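Local coordinates for insulinase family protease (PDB 3GO9), which belongs to the insulinase (M16) family and is a predicted protease, though its zinc motif looks incomplete and its activity is not established, at residues Ser47-Leu52 / Ile98-Pro103; Trp206-Ala211 / Gly238-Pro243; Glu262-Asp267 / Met444-Glu449; Asp293-Ala298 / Arg429-Gln434. All blocks are in the same frame, centred on the assembly; numbering follows the deposited sequence.

Contact 1: residues Ser47-Leu52 / Ile98-Pro103; sequences SDRIEL and IDNERP. With ZN (zinc ion), chain B.
Glu51 OE2, facing the carboxylate of Asp99, is gripped from two directions: a zinc-bound water donates to it at 2.6 Å, and the hydroxyl of Ser119 forms a second hydrogen bond. Glu51 lies at the start of strand 50-56, in the mixed β-sheet of the M16 peptidase domain, and the loop after helix 87-95 brings Asp99 and Glu101 up to the metal. Asp99 is bidentate, with OD2 the shorter of its two bonds to zinc at 2.3 Å, and Glu101 binds through OE1. Asp387, just before helix 388-401, and Asp389 in its first turn complete the ring of acids, so the ion ties this domain to a distant part of the chain. So many carboxylates around one cation would probably repel one another without it. Glu51 stays in the second shell: its OE2 is 3.5 Å from Asp99 OD2, the two carboxylates being turned 42° apart, and it reaches the ion through water alone. Asp48 does likewise, its OD1 accepting from a second zinc-bound water and from the backbone N of Arg49. Arg49 runs past Asp99 in the opposite direction, its CD 3.4 Å from Asp99 OD1. A bend at chi3 (77°) then turns NE away from the line of the chain, and the carbonyl O of Ile98 lies over one face of the guanidinium, while NH2 is hydrogen-bonded to the backbone O of Ser119. At the guanidinium edge, in its plane, a water accepts from Arg49 NH1 at 2.9 Å and also from Asn100 ND2.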
loop_
_atom_site.group_PDB
_atom_site.type_symbol
_atom_site.label_atom_id
_atom_site.label_comp_id
_atom_site.label_asym_id
_atom_site.label_seq_id
_atom_site.Cartn_x
_atom_site.Cartn_y
_atom_site.Cartn_z
ATOM N N SER A 47 -22.367 -5.307 12.904
ATOM C CA SER A 47 -22.973 -6.078 11.832
ATOM C C SER A 47 -22.112 -6.191 10.559
ATOM O O SER A 47 -22.531 -6.824 9.576
ATOM C CB SER A 47 -24.348 -5.488 11.491
ATOM O OG SER A 47 -24.242 -4.218 10.882
ATOM N N ASP A 48 -20.904 -5.603 10.582
ATOM C CA ASP A 48 -20.074 -5.557 9.404
ATOM C C ASP A 48 -19.370 -6.933 9.194
ATOM O O ASP A 48 -19.275 -7.774 10.088
ATOM C CB ASP A 48 -19.057 -4.451 9.613
ATOM C CG ASP A 48 -18.586 -3.823 8.349
ATOM O OD1 ASP A 48 -18.839 -4.359 7.217
ATOM O OD2 ASP A 48 -17.914 -2.778 8.501
ATOM N N ARG A 49 -18.866 -7.136 7.996
ATOM C CA ARG A 49 -18.203 -8.390 7.637
ATOM C C ARG A 49 -16.883 -8.553 8.406
ATOM O O ARG A 49 -16.229 -7.553 8.823
ATOM C CB ARG A 49 -17.960 -8.425 6.116
ATOM C CG ARG A 49 -19.276 -8.511 5.284
ATOM C CD ARG A 49 -18.981 -8.757 3.856
ATOM N NE ARG A 49 -18.605 -10.131 3.499
ATOM C CZ ARG A 49 -19.455 -11.135 3.253
ATOM N NH1 ARG A 49 -20.769 -10.926 3.338
ATOM N NH2 ARG A 49 -19.033 -12.316 2.890
ATOM N N ILE A 50 -16.527 -9.810 8.628
ATOM C CA ILE A 50 -15.311 -10.151 9.395
ATOM C C ILE A 50 -14.255 -10.317 8.365
ATOM O O ILE A 50 -14.377 -11.188 7.476
ATOM C CB ILE A 50 -15.491 -11.420 10.182
ATOM C CG1 ILE A 50 -16.713 -11.365 11.088
ATOM C CG2 ILE A 50 -14.219 -11.826 10.972
ATOM C CD1 ILE A 50 -16.807 -10.137 11.897
ATOM N N GLU A 51 -13.150 -9.558 8.499
ATOM C CA GLU A 51 -12.055 -9.600 7.530
ATOM C C GLU A 51 -10.855 -10.359 8.079
ATOM O O GLU A 51 -10.408 -10.080 9.170
ATOM C CB GLU A 51 -11.622 -8.187 7.134
ATOM C CG GLU A 51 -12.736 -7.338 6.513
ATOM C CD GLU A 51 -13.168 -7.861 5.152
ATOM O OE1 GLU A 51 -12.294 -8.361 4.405
ATOM O OE2 GLU A 51 -14.382 -7.739 4.798
ATOM N N LEU A 52 -10.355 -11.322 7.297
ATOM C CA LEU A 52 -9.185 -12.094 7.653
ATOM C C LEU A 52 -8.117 -11.916 6.576
ATOM O O LEU A 52 -8.394 -11.982 5.357
ATOM C CB LEU A 52 -9.542 -13.586 7.800
ATOM C CG LEU A 52 -10.538 -13.971 8.893
ATOM C CD1 LEU A 52 -11.918 -13.931 8.345
ATOM C CD2 LEU A 52 -10.245 -15.401 9.309
ATOM N N ILE A 98 -16.211 -13.212 -0.020
ATOM C CA ILE A 98 -15.808 -12.005 -0.724
ATOM C C ILE A 98 -16.598 -10.778 -0.210
ATOM O O ILE A 98 -17.809 -10.853 0.005
ATOM C CB ILE A 98 -15.974 -12.142 -2.237
ATOM C CG1 ILE A 98 -15.248 -13.402 -2.800
ATOM C CG2 ILE A 98 -15.437 -10.943 -2.985
ATOM C CD1 ILE A 98 -13.747 -13.399 -2.573
ATOM N N ASP A 99 -15.910 -9.675 -0.002
ATOM C CA ASP A 99 -16.526 -8.444 0.551
ATOM C C ASP A 99 -17.554 -7.874 -0.431
ATOM O O ASP A 99 -17.477 -8.066 -1.632
ATOM C CB ASP A 99 -15.453 -7.413 0.891
ATOM C CG ASP A 99 -15.890 -6.333 1.920
ATOM O OD1 ASP A 99 -17.021 -6.357 2.429
ATOM O OD2 ASP A 99 -15.042 -5.445 2.237
ATOM N N ASN A 100 -18.517 -7.138 0.113
ATOM C CA ASN A 100 -19.552 -6.506 -0.718
ATOM C C ASN A 100 -19.075 -5.359 -1.611
ATOM O O ASN A 100 -19.667 -5.072 -2.666
ATOM C CB ASN A 100 -20.653 -6.013 0.206
ATOM C CG ASN A 100 -21.360 -7.102 0.896
ATOM O OD1 ASN A 100 -21.649 -8.153 0.317
ATOM N ND2 ASN A 100 -21.747 -6.853 2.138
ATOM N N GLU A 101 -18.026 -4.690 -1.182
ATOM C CA GLU A 101 -17.374 -3.628 -1.930
ATOM C C GLU A 101 -15.870 -3.802 -1.818
ATOM O O GLU A 101 -15.376 -4.517 -0.913
ATOM C CB GLU A 101 -17.837 -2.260 -1.481
ATOM C CG GLU A 101 -17.418 -1.966 -0.103
ATOM C CD GLU A 101 -18.229 -2.771 0.902
ATOM O OE1 GLU A 101 -17.663 -3.565 1.683
ATOM O OE2 GLU A 101 -19.458 -2.699 0.905
ATOM N N ARG A 102 -15.140 -3.176 -2.727
ATOM C CA ARG A 102 -13.675 -3.309 -2.785
ATOM C C ARG A 102 -13.273 -4.772 -2.651
ATOM O O ARG A 102 -12.334 -5.085 -1.891
ATOM C CB ARG A 102 -13.037 -2.470 -1.675
ATOM C CG ARG A 102 -13.328 -0.971 -1.836
ATOM C CD ARG A 102 -12.815 -0.134 -0.682
ATOM N NE ARG A 102 -13.571 -0.401 0.520
ATOM C CZ ARG A 102 -14.703 0.202 0.858
ATOM N NH1 ARG A 102 -15.334 -0.120 1.966
ATOM N NH2 ARG A 102 -15.195 1.159 0.064
ATOM N N PRO A 103 -13.950 -5.652 -3.419
ATOM C CA PRO A 103 -13.692 -7.094 -3.220
ATOM C C PRO A 103 -12.266 -7.394 -3.535
ATOM O O PRO A 103 -11.669 -6.747 -4.416
ATOM C CB PRO A 103 -14.633 -7.787 -4.185
ATOM C CG PRO A 103 -14.968 -6.672 -5.223
ATOM C CD PRO A 103 -14.986 -5.411 -4.443
HETATM ZN ZN ZN B . -16.497 -4.147 3.500
HETATM O O HOH W 1 -18.621 -4.605 4.588
HETATM O O HOH W 2 -22.732 -8.844 3.936
HETATM O O HOH W 3 -15.613 -5.530 5.182
#

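Contact 2: residues Trp206-Ala211 / Gly238-Pro243; sequences WYTPDA and GKRTAP
Thr208 and Gly238 bring the two loops together, their CA atoms 5.0 Å apart, just after helix 196-206 ends, Tyr207 being the first residue out of helical geometry and the centre of an inverse gamma turn. Trp206 O, which takes a weak bond from Thr208 N, also accepts from Arg240 NH2 at 2.9 Å, the donor lying in the carbonyl plane on a lone pair. The guanidinium is sandwiched: Trp206 CE3 sits over the centre of one face, 3.5 Å from CZ, and the CB of Ala211 covers the other nearer the rim. Because the indole and guanidinium planes are 85° apart, the ring presents its edge to the cation. At the other end of Arg240, its backbone N gives Asp210 OD2 a nearly straight bond of 2.9 Å on the syn lone pair (165°). Asp210 OD1 accepts from Thr208 OG1 at 2.6 Å, and the same hydroxyl takes a weak bond from Arg240 NE. A water bridges Asp210 OD2 to Lys239 NZ. Arg240 NH2 also reaches the carbonyl of Asn57, just beyond strand 50-56. Arg240 thus joins the loops through NH2 and N; Asp210 may also polarise the Thr208 hydroxyl, a minor effect.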
loop_
_atom_site.group_PDB
_atom_site.type_symbol
_atom_site.label_atom_id
_atom_site.label_comp_id
_atom_site.label_asym_id
_atom_site.label_seq_id
_atom_site.Cartn_x
_atom_site.Cartn_y
_atom_site.Cartn_z
ATOM N N TRP A 206 9.512 -22.408 2.217
ATOM C CA TRP A 206 9.187 -21.013 2.356
ATOM C C TRP A 206 7.877 -20.755 3.107
ATOM O O TRP A 206 7.706 -19.662 3.641
ATOM C CB TRP A 206 9.177 -20.338 0.989
ATOM C CG TRP A 206 10.492 -20.334 0.353
ATOM C CD1 TRP A 206 10.879 -21.123 -0.674
ATOM C CD2 TRP A 206 11.639 -19.537 0.697
ATOM N NE1 TRP A 206 12.200 -20.879 -1.007
ATOM C CE2 TRP A 206 12.678 -19.892 -0.198
ATOM C CE3 TRP A 206 11.887 -18.546 1.647
ATOM C CZ2 TRP A 206 13.926 -19.290 -0.172
ATOM C CZ3 TRP A 206 13.148 -17.932 1.671
ATOM C CH2 TRP A 206 14.153 -18.311 0.758
ATOM N N TYR A 207 7.001 -21.734 3.250
ATOM C CA TYR A 207 5.779 -21.529 4.066
ATOM C C TYR A 207 6.061 -22.057 5.467
ATOM O O TYR A 207 5.755 -23.213 5.778
ATOM C CB TYR A 207 4.563 -22.197 3.443
ATOM C CG TYR A 207 3.804 -21.354 2.425
ATOM C CD1 TYR A 207 4.431 -20.800 1.309
ATOM C CD2 TYR A 207 2.416 -21.163 2.532
ATOM C CE1 TYR A 207 3.735 -20.053 0.391
ATOM C CE2 TYR A 207 1.690 -20.424 1.617
ATOM C CZ TYR A 207 2.356 -19.850 0.529
ATOM O OH TYR A 207 1.614 -19.113 -0.400
ATOM N N THR A 208 6.712 -21.199 6.257
ATOM C CA THR A 208 7.073 -21.480 7.646
ATOM C C THR A 208 6.341 -20.476 8.564
ATOM O O THR A 208 6.096 -19.318 8.153
ATOM C CB THR A 208 8.605 -21.432 7.861
ATOM O OG1 THR A 208 9.108 -20.155 7.485
ATOM C CG2 THR A 208 9.308 -22.494 6.928
ATOM N N PRO A 209 5.980 -20.884 9.802
ATOM C CA PRO A 209 5.094 -20.055 10.646
ATOM C C PRO A 209 5.731 -18.757 11.055
ATOM O O PRO A 209 5.040 -17.759 11.296
ATOM C CB PRO A 209 4.759 -20.943 11.844
ATOM C CG PRO A 209 5.751 -22.109 11.768
ATOM C CD PRO A 209 6.064 -22.255 10.293
ATOM N N ASP A 210 7.075 -18.767 11.151
ATOM C CA ASP A 210 7.802 -17.556 11.490
ATOM C C ASP A 210 7.782 -16.479 10.410
ATOM O O ASP A 210 8.205 -15.332 10.669
ATOM C CB ASP A 210 9.252 -17.915 11.905
ATOM C CG ASP A 210 10.054 -18.549 10.787
ATOM O OD1 ASP A 210 9.462 -19.241 9.937
ATOM O OD2 ASP A 210 11.319 -18.403 10.813
ATOM N N ALA A 211 7.280 -16.822 9.213
ATOM C CA ALA A 211 7.135 -15.902 8.116
ATOM C C ALA A 211 5.664 -15.546 7.873
ATOM O O ALA A 211 5.365 -15.002 6.825
ATOM C CB ALA A 211 7.724 -16.492 6.878
ATOM N N GLY A 238 8.705 -25.576 10.814
ATOM C CA GLY A 238 9.712 -24.968 9.964
ATOM C C GLY A 238 10.095 -23.602 10.457
ATOM O O GLY A 238 9.390 -22.994 11.259
ATOM N N LYS A 239 11.297 -23.163 10.059
ATOM C CA LYS A 239 11.830 -21.885 10.486
ATOM C C LYS A 239 12.743 -21.457 9.352
ATOM O O LYS A 239 13.406 -22.319 8.712
ATOM C CB LYS A 239 12.610 -22.026 11.806
ATOM C CG LYS A 239 13.078 -20.756 12.469
ATOM C CD LYS A 239 13.917 -21.067 13.724
ATOM C CE LYS A 239 14.673 -19.829 14.185
ATOM N NZ LYS A 239 13.744 -18.720 14.569
ATOM N N ARG A 240 12.759 -20.164 9.093
ATOM C CA ARG A 240 13.649 -19.560 8.120
ATOM C C ARG A 240 15.087 -19.476 8.624
ATOM O O ARG A 240 15.334 -18.921 9.666
ATOM C CB ARG A 240 13.249 -18.112 7.895
ATOM C CG ARG A 240 11.942 -17.951 7.317
ATOM C CD ARG A 240 11.932 -18.536 5.957
ATOM N NE ARG A 240 10.720 -18.261 5.232
ATOM C CZ ARG A 240 10.405 -17.192 4.495
ATOM N NH1 ARG A 240 11.160 -16.147 4.319
ATOM N NH2 ARG A 240 9.257 -17.213 3.878
ATOM N N THR A 241 16.055 -19.914 7.844
ATOM C CA THR A 241 17.439 -19.651 8.272
ATOM C C THR A 241 17.932 -18.173 8.127
ATOM O O THR A 241 18.798 -17.754 8.925
ATOM C CB THR A 241 18.458 -20.575 7.657
ATOM O OG1 THR A 241 19.034 -19.917 6.533
ATOM C CG2 THR A 241 17.864 -21.971 7.304
ATOM N N ALA A 242 17.383 -17.407 7.156
ATOM C CA ALA A 242 17.759 -15.978 6.899
ATOM C C ALA A 242 16.555 -15.032 7.105
ATOM O O ALA A 242 15.384 -15.481 7.068
ATOM C CB ALA A 242 18.279 -15.821 5.476
ATOM N N PRO A 243 16.816 -13.720 7.271
ATOM C CA PRO A 243 15.654 -12.792 7.267
ATOM C C PRO A 243 14.871 -12.921 5.939
ATOM O O PRO A 243 15.469 -13.194 4.869
ATOM C CB PRO A 243 16.287 -11.387 7.414
ATOM C CG PRO A 243 17.730 -11.653 7.979
ATOM C CD PRO A 243 18.113 -13.014 7.420
HETATM O O HOH W 4 12.798 -17.342 12.709
#

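Contact 3: residues Glu262-Asp267 / Met444-Glu449; sequences EQAAQD and MQPKGE
Asp267 turns its CG anti to its own carbonyl carbon (chi1 -69°), while Glu449 holds CG anti to its backbone N (chi1 -167°) in a chain extended beyond it, and the two acids meet. Strand 440-446 lies in the five-stranded sheet between strands 257-261 and 267-276, and residues 262-266 link the two strands that flank it by arching over its end. Asp267 OD1 comes within 2.5 Å of Glu449 OE2, close enough that one of the acids probably holds a proton. Their planes are 66° apart. Glu449 OE2 is also gripped by Gln445 NE2, which donates on the anti lone pair at 2.8 Å and lies almost in line; the other end of that amide, OE1, is hydrogen-bonded to the hydroxyl of Ser258. Gln445 and Asp267 stand side by side, pointing the same way. A type II turn from Pro446 to Glu449, closed by Glu449 N to Pro446 O, brings the glutamate back to this spot. Along the arch the side chains meet through aliphatic atoms: Ala264 CB rests 4.1 Å from Pro446 CG, and Glu262 CB lies against Lys447 CB. A water spans the gap from Lys447 N to Ala264 O. At the strand end the CA of Asp267 makes a CH···O contact of 3.3 Å with the carbonyl O of selenomethionine Met444.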
loop_
_atom_site.group_PDB
_atom_site.type_symbol
_atom_site.label_atom_id
_atom_site.label_comp_id
_atom_site.label_asym_id
_atom_site.label_seq_id
_atom_site.Cartn_x
_atom_site.Cartn_y
_atom_site.Cartn_z
ATOM N N GLU A 262 -0.218 1.734 -23.806
ATOM C CA GLU A 262 -1.265 1.320 -24.739
ATOM C C GLU A 262 -2.719 1.446 -24.232
ATOM O O GLU A 262 -3.607 1.327 -25.047
ATOM C CB GLU A 262 -0.948 -0.037 -25.404
ATOM C CG GLU A 262 -0.888 -1.261 -24.530
ATOM C CD GLU A 262 -0.254 -2.438 -25.274
ATOM O OE1 GLU A 262 -0.659 -2.711 -26.430
ATOM O OE2 GLU A 262 0.664 -3.077 -24.711
ATOM N N GLN A 263 -2.954 1.785 -22.962
ATOM C CA GLN A 263 -4.307 2.034 -22.433
ATOM C C GLN A 263 -4.680 3.512 -22.144
ATOM O O GLN A 263 -5.836 3.827 -21.831
ATOM C CB GLN A 263 -4.469 1.261 -21.139
ATOM C CG GLN A 263 -4.084 -0.213 -21.234
ATOM C CD GLN A 263 -3.853 -0.795 -19.865
ATOM O OE1 GLN A 263 -2.714 -0.867 -19.392
ATOM N NE2 GLN A 263 -4.937 -1.175 -19.195
ATOM N N ALA A 264 -3.701 4.405 -22.199
ATOM C CA ALA A 264 -3.915 5.843 -21.973
ATOM C C ALA A 264 -4.857 6.453 -23.042
ATOM O O ALA A 264 -4.624 6.232 -24.204
ATOM C CB ALA A 264 -2.549 6.545 -22.034
ATOM N N ALA A 265 -5.883 7.219 -22.650
ATOM C CA ALA A 265 -6.696 7.999 -23.630
ATOM C C ALA A 265 -5.967 9.241 -24.120
ATOM O O ALA A 265 -6.078 9.662 -25.286
ATOM C CB ALA A 265 -8.060 8.391 -23.058
ATOM N N GLN A 266 -5.207 9.847 -23.210
ATOM C CA GLN A 266 -4.507 11.097 -23.499
ATOM C C GLN A 266 -3.223 11.103 -22.685
ATOM O O GLN A 266 -2.955 10.142 -21.969
ATOM C CB GLN A 266 -5.376 12.320 -23.186
ATOM C CG GLN A 266 -5.806 12.501 -21.766
ATOM C CD GLN A 266 -6.966 11.582 -21.316
ATOM O OE1 GLN A 266 -8.143 11.799 -21.691
ATOM N NE2 GLN A 266 -6.642 10.581 -20.481
ATOM N N ASP A 267 -2.418 12.152 -22.808
ATOM C CA ASP A 267 -1.135 12.187 -22.058
ATOM C C ASP A 267 -1.382 12.318 -20.567
ATOM O O ASP A 267 -2.353 12.923 -20.147
ATOM C CB ASP A 267 -0.235 13.358 -22.495
ATOM C CG ASP A 267 0.333 13.204 -23.893
ATOM O OD1 ASP A 267 0.058 12.188 -24.544
ATOM O OD2 ASP A 267 1.045 14.119 -24.364
HETATM N N MSE A 444 3.655 10.100 -19.898
HETATM C CA MSE A 444 3.076 8.887 -20.485
HETATM C C MSE A 444 2.332 9.342 -21.741
HETATM O O MSE A 444 1.585 10.306 -21.678
HETATM C CB MSE A 444 2.104 8.234 -19.544
HETATM C CG MSE A 444 2.465 8.344 -18.113
HETATM SE SE MSE A 444 3.943 7.161 -17.652
HETATM C CE MSE A 444 2.687 5.695 -17.522
ATOM N N GLN A 445 2.586 8.691 -22.865
ATOM C CA GLN A 445 1.819 8.939 -24.093
ATOM C C GLN A 445 0.999 7.719 -24.523
ATOM O O GLN A 445 1.388 6.576 -24.243
ATOM C CB GLN A 445 2.749 9.313 -25.192
ATOM C CG GLN A 445 3.353 10.676 -24.948
ATOM C CD GLN A 445 4.217 11.125 -26.060
ATOM O OE1 GLN A 445 5.445 11.017 -25.971
ATOM N NE2 GLN A 445 3.612 11.645 -27.119
ATOM N N PRO A 446 -0.158 7.960 -25.169
ATOM C CA PRO A 446 -0.909 6.793 -25.738
ATOM C C PRO A 446 -0.148 6.114 -26.849
ATOM O O PRO A 446 0.546 6.787 -27.618
ATOM C CB PRO A 446 -2.171 7.450 -26.309
ATOM C CG PRO A 446 -2.334 8.744 -25.531
ATOM C CD PRO A 446 -0.908 9.223 -25.339
ATOM N N LYS A 447 -0.307 4.790 -26.989
ATOM C CA LYS A 447 0.273 4.102 -28.155
ATOM C C LYS A 447 -0.179 4.776 -29.451
ATOM O O LYS A 447 -1.337 5.154 -29.571
ATOM C CB LYS A 447 -0.090 2.601 -28.202
ATOM C CG LYS A 447 0.585 1.893 -29.406
ATOM C CD LYS A 447 0.150 0.443 -29.566
ATOM C CE LYS A 447 0.092 0.054 -31.061
ATOM N NZ LYS A 447 0.331 -1.394 -31.293
ATOM N N GLY A 448 0.747 4.935 -30.391
ATOM C CA GLY A 448 0.501 5.585 -31.686
ATOM C C GLY A 448 0.697 7.082 -31.754
ATOM O O GLY A 448 0.759 7.663 -32.848
ATOM N N GLU A 449 0.844 7.739 -30.601
ATOM C CA GLU A 449 1.034 9.186 -30.593
ATOM C C GLU A 449 2.500 9.520 -30.856
ATOM O O GLU A 449 3.374 8.951 -30.215
ATOM C CB GLU A 449 0.600 9.737 -29.239
ATOM C CG GLU A 449 0.446 11.234 -29.190
ATOM C CD GLU A 449 -0.024 11.708 -27.829
ATOM O OE1 GLU A 449 -1.244 11.911 -27.658
ATOM O OE2 GLU A 449 0.816 11.804 -26.903
HETATM O O HOH W 5 -2.840 4.021 -25.876
HETATM O O HOH W 6 -2.901 13.055 -25.908
#

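Contact 4: residues Asp293-Ala298 / Arg429-Gln434; sequences DLAREA and RELKQQ
Gln434 and Arg296 hold their flat groups almost parallel, the amide and guanidinium planes 8° apart although the side chains themselves cross at about a right angle. Gln434 NE2 approaches the guanidinium obliquely, 3.8 Å from Arg296 NH1. Both side chains were modelled in two conformers, so this detail applies to one copy of each and is correspondingly doubtful. In that copy Gln434 OE1 lies 3.3 Å from Arg296 CG, against the aliphatic part of the arginine, and the amide also borders the methyl of Ala295. In this conformer NE2 donates to the backbone O of Ser292 and, weakly, to Glu430 OE2 one helical turn back. Glu430 OE2 is in turn hydrogen-bonded to the hydroxyl of Ser292, which ties the polar side of helix 424-435 to the residue just ahead of 293-298. The contact is a helix-helix crossing in the C-terminal half of this M16 chain, between helices 283-309 and 424-435, with local axes 9.0 Å apart at closest and nearly perpendicular at -81°. Ala295 sits at the crossing, its CA 5.4 Å from that of Leu431, a separation its small side chain allows. Its CB meets Glu430 CG at 3.5 Å, with CG placed anti to the glutamate backbone N (chi1 -178°). On another flank Leu431 CD2 comes within 3.3 Å of the carbonyl O of Ala295, and the same methyl packs against the CB of Ala295 at 4.1 Å. Leu431 also touches Leu299 of helix 283-309 and Leu360.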
loop_
_atom_site.group_PDB
_atom_site.type_symbol
_atom_site.label_atom_id
_atom_site.label_comp_id
_atom_site.label_asym_id
_atom_site.label_seq_id
_atom_site.Cartn_x
_atom_site.Cartn_y
_atom_site.Cartn_z
ATOM N N ASP A 293 3.937 16.479 4.847
ATOM C CA ASP A 293 2.658 16.028 4.265
ATOM C C ASP A 293 1.710 17.209 4.035
ATOM O O ASP A 293 1.061 17.302 2.995
ATOM C CB ASP A 293 2.039 15.010 5.232
ATOM C CG ASP A 293 0.584 14.628 4.912
ATOM O OD1 ASP A 293 0.352 14.005 3.884
ATOM O OD2 ASP A 293 -0.318 14.870 5.772
ATOM N N LEU A 294 1.621 18.109 5.018
ATOM C CA LEU A 294 0.678 19.218 4.912
ATOM C C LEU A 294 1.109 20.210 3.811
ATOM O O LEU A 294 0.229 20.790 3.155
ATOM C CB LEU A 294 0.432 19.892 6.248
ATOM C CG LEU A 294 -0.606 21.013 6.238
ATOM C CD1 LEU A 294 -1.964 20.531 5.777
ATOM C CD2 LEU A 294 -0.686 21.639 7.630
ATOM N N ALA A 295 2.411 20.438 3.667
ATOM C CA ALA A 295 2.934 21.297 2.573
ATOM C C ALA A 295 2.514 20.701 1.217
ATOM O O ALA A 295 2.047 21.408 0.348
ATOM C CB ALA A 295 4.434 21.418 2.651
ATOM N N ARG A 296 2.666 19.391 1.068
ATOM C CA ARG A 296 2.243 18.707 -0.153
ATOM C C ARG A 296 0.749 18.874 -0.381
ATOM O O ARG A 296 0.306 19.179 -1.496
ATOM C CB ARG A 296 2.645 17.220 -0.113
ATOM C CG ARG A 296 4.140 17.019 -0.197
ATOM C CD ARG A 296 4.550 15.542 -0.285
ATOM N NE ARG A 296 4.431 14.803 0.982
ATOM C CZ ARG A 296 5.454 14.509 1.780
ATOM N NH1 ARG A 296 6.678 14.936 1.505
ATOM N NH2 ARG A 296 5.245 13.830 2.901
ATOM N N GLU A 297 -0.035 18.712 0.677
ATOM C CA GLU A 297 -1.450 18.838 0.578
ATOM C C GLU A 297 -1.845 20.282 0.231
ATOM O O GLU A 297 -2.721 20.523 -0.631
ATOM C CB GLU A 297 -2.096 18.364 1.875
ATOM C CG GLU A 297 -3.562 18.321 1.851
ATOM C CD GLU A 297 -4.151 17.982 3.181
ATOM O OE1 GLU A 297 -5.330 18.281 3.363
ATOM O OE2 GLU A 297 -3.453 17.426 4.043
ATOM N N ALA A 298 -1.131 21.234 0.826
ATOM C CA ALA A 298 -1.440 22.648 0.646
ATOM C C ALA A 298 -1.251 23.025 -0.822
ATOM O O ALA A 298 -2.055 23.755 -1.392
ATOM C CB ALA A 298 -0.455 23.488 1.485
ATOM N N ARG A 429 8.183 27.759 4.506
ATOM C CA ARG A 429 9.543 27.244 4.399
ATOM C C ARG A 429 9.572 25.814 3.887
ATOM O O ARG A 429 10.411 25.499 3.056
ATOM C CB ARG A 429 10.268 27.329 5.731
ATOM C CG ARG A 429 11.666 26.757 5.734
ATOM C CD ARG A 429 12.590 27.503 4.791
ATOM N NE ARG A 429 12.727 28.930 5.189
ATOM C CZ ARG A 429 13.431 29.864 4.540
ATOM N NH1 ARG A 429 14.118 29.599 3.432
ATOM N NH2 ARG A 429 13.468 31.106 5.042
ATOM N N GLU A 430 8.679 24.978 4.419
ATOM C CA GLU A 430 8.550 23.559 4.005
ATOM C C GLU A 430 8.192 23.518 2.504
ATOM O O GLU A 430 8.833 22.799 1.709
ATOM C CB GLU A 430 7.495 22.883 4.863
ATOM C CG GLU A 430 7.290 21.432 4.603
ATOM C CD GLU A 430 8.462 20.560 4.956
ATOM O OE1 GLU A 430 9.079 20.790 6.005
ATOM O OE2 GLU A 430 8.743 19.601 4.175
ATOM N N LEU A 431 7.262 24.352 2.095
ATOM C CA LEU A 431 6.916 24.438 0.672
ATOM C C LEU A 431 8.125 24.814 -0.184
ATOM O O LEU A 431 8.361 24.219 -1.261
ATOM C CB LEU A 431 5.789 25.458 0.441
ATOM C CG LEU A 431 4.368 25.012 0.617
ATOM C CD1 LEU A 431 3.464 26.244 0.685
ATOM C CD2 LEU A 431 3.951 24.028 -0.502
ATOM N N LYS A 432 8.862 25.824 0.274
ATOM C CA LYS A 432 10.013 26.292 -0.455
ATOM C C LYS A 432 11.032 25.159 -0.565
ATOM O O LYS A 432 11.573 24.899 -1.630
ATOM C CB LYS A 432 10.632 27.500 0.246
ATOM C CG LYS A 432 11.848 28.028 -0.517
ATOM C CD LYS A 432 12.588 29.169 0.125
ATOM C CE LYS A 432 11.738 30.399 0.260
ATOM N NZ LYS A 432 11.436 31.047 -1.019
ATOM N N GLN A 433 11.291 24.488 0.556
ATOM C CA GLN A 433 12.272 23.390 0.590
ATOM C C GLN A 433 11.905 22.232 -0.351
ATOM O O GLN A 433 12.721 21.800 -1.155
ATOM C CB GLN A 433 12.448 22.888 2.007
ATOM C CG GLN A 433 13.284 23.836 2.823
ATOM C CD GLN A 433 13.155 23.660 4.318
ATOM O OE1 GLN A 433 12.250 22.974 4.835
ATOM N NE2 GLN A 433 14.073 24.337 5.058
ATOM N N GLN A 434 10.659 21.804 -0.284
ATOM C CA GLN A 434 10.156 20.736 -1.156
ATOM C C GLN A 434 10.279 21.101 -2.629
ATOM O O GLN A 434 10.729 20.317 -3.460
ATOM C CB GLN A 434 8.701 20.435 -0.851
ATOM C CG GLN A 434 8.571 19.545 0.333
ATOM C CD GLN A 434 7.142 19.272 0.696
ATOM O OE1 GLN A 434 6.221 19.563 -0.073
ATOM N NE2 GLN A 434 6.938 18.703 1.877
#

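How the contacts relate
Along the chain contacts 1 and 2 come first, one after the other, and both are built around the seven-stranded sheet: contact 1 uses strand 50-56, and contact 2 leads into its neighbour 212-218. Their centres are 30 Å apart. Contacts 3 and 4 belong to the second half, where 293-298/429-434 falls within the sequence spanned by 262-267/444-449, and helix 424-435 is followed directly by strand 440-446; these centres are 31 Å apart. None of the four touches another, and contacts 1 and 4 lie on opposite sides of the chain's centre. Contact 1 joins the two halves through the zinc ligands Asp387 and Asp389.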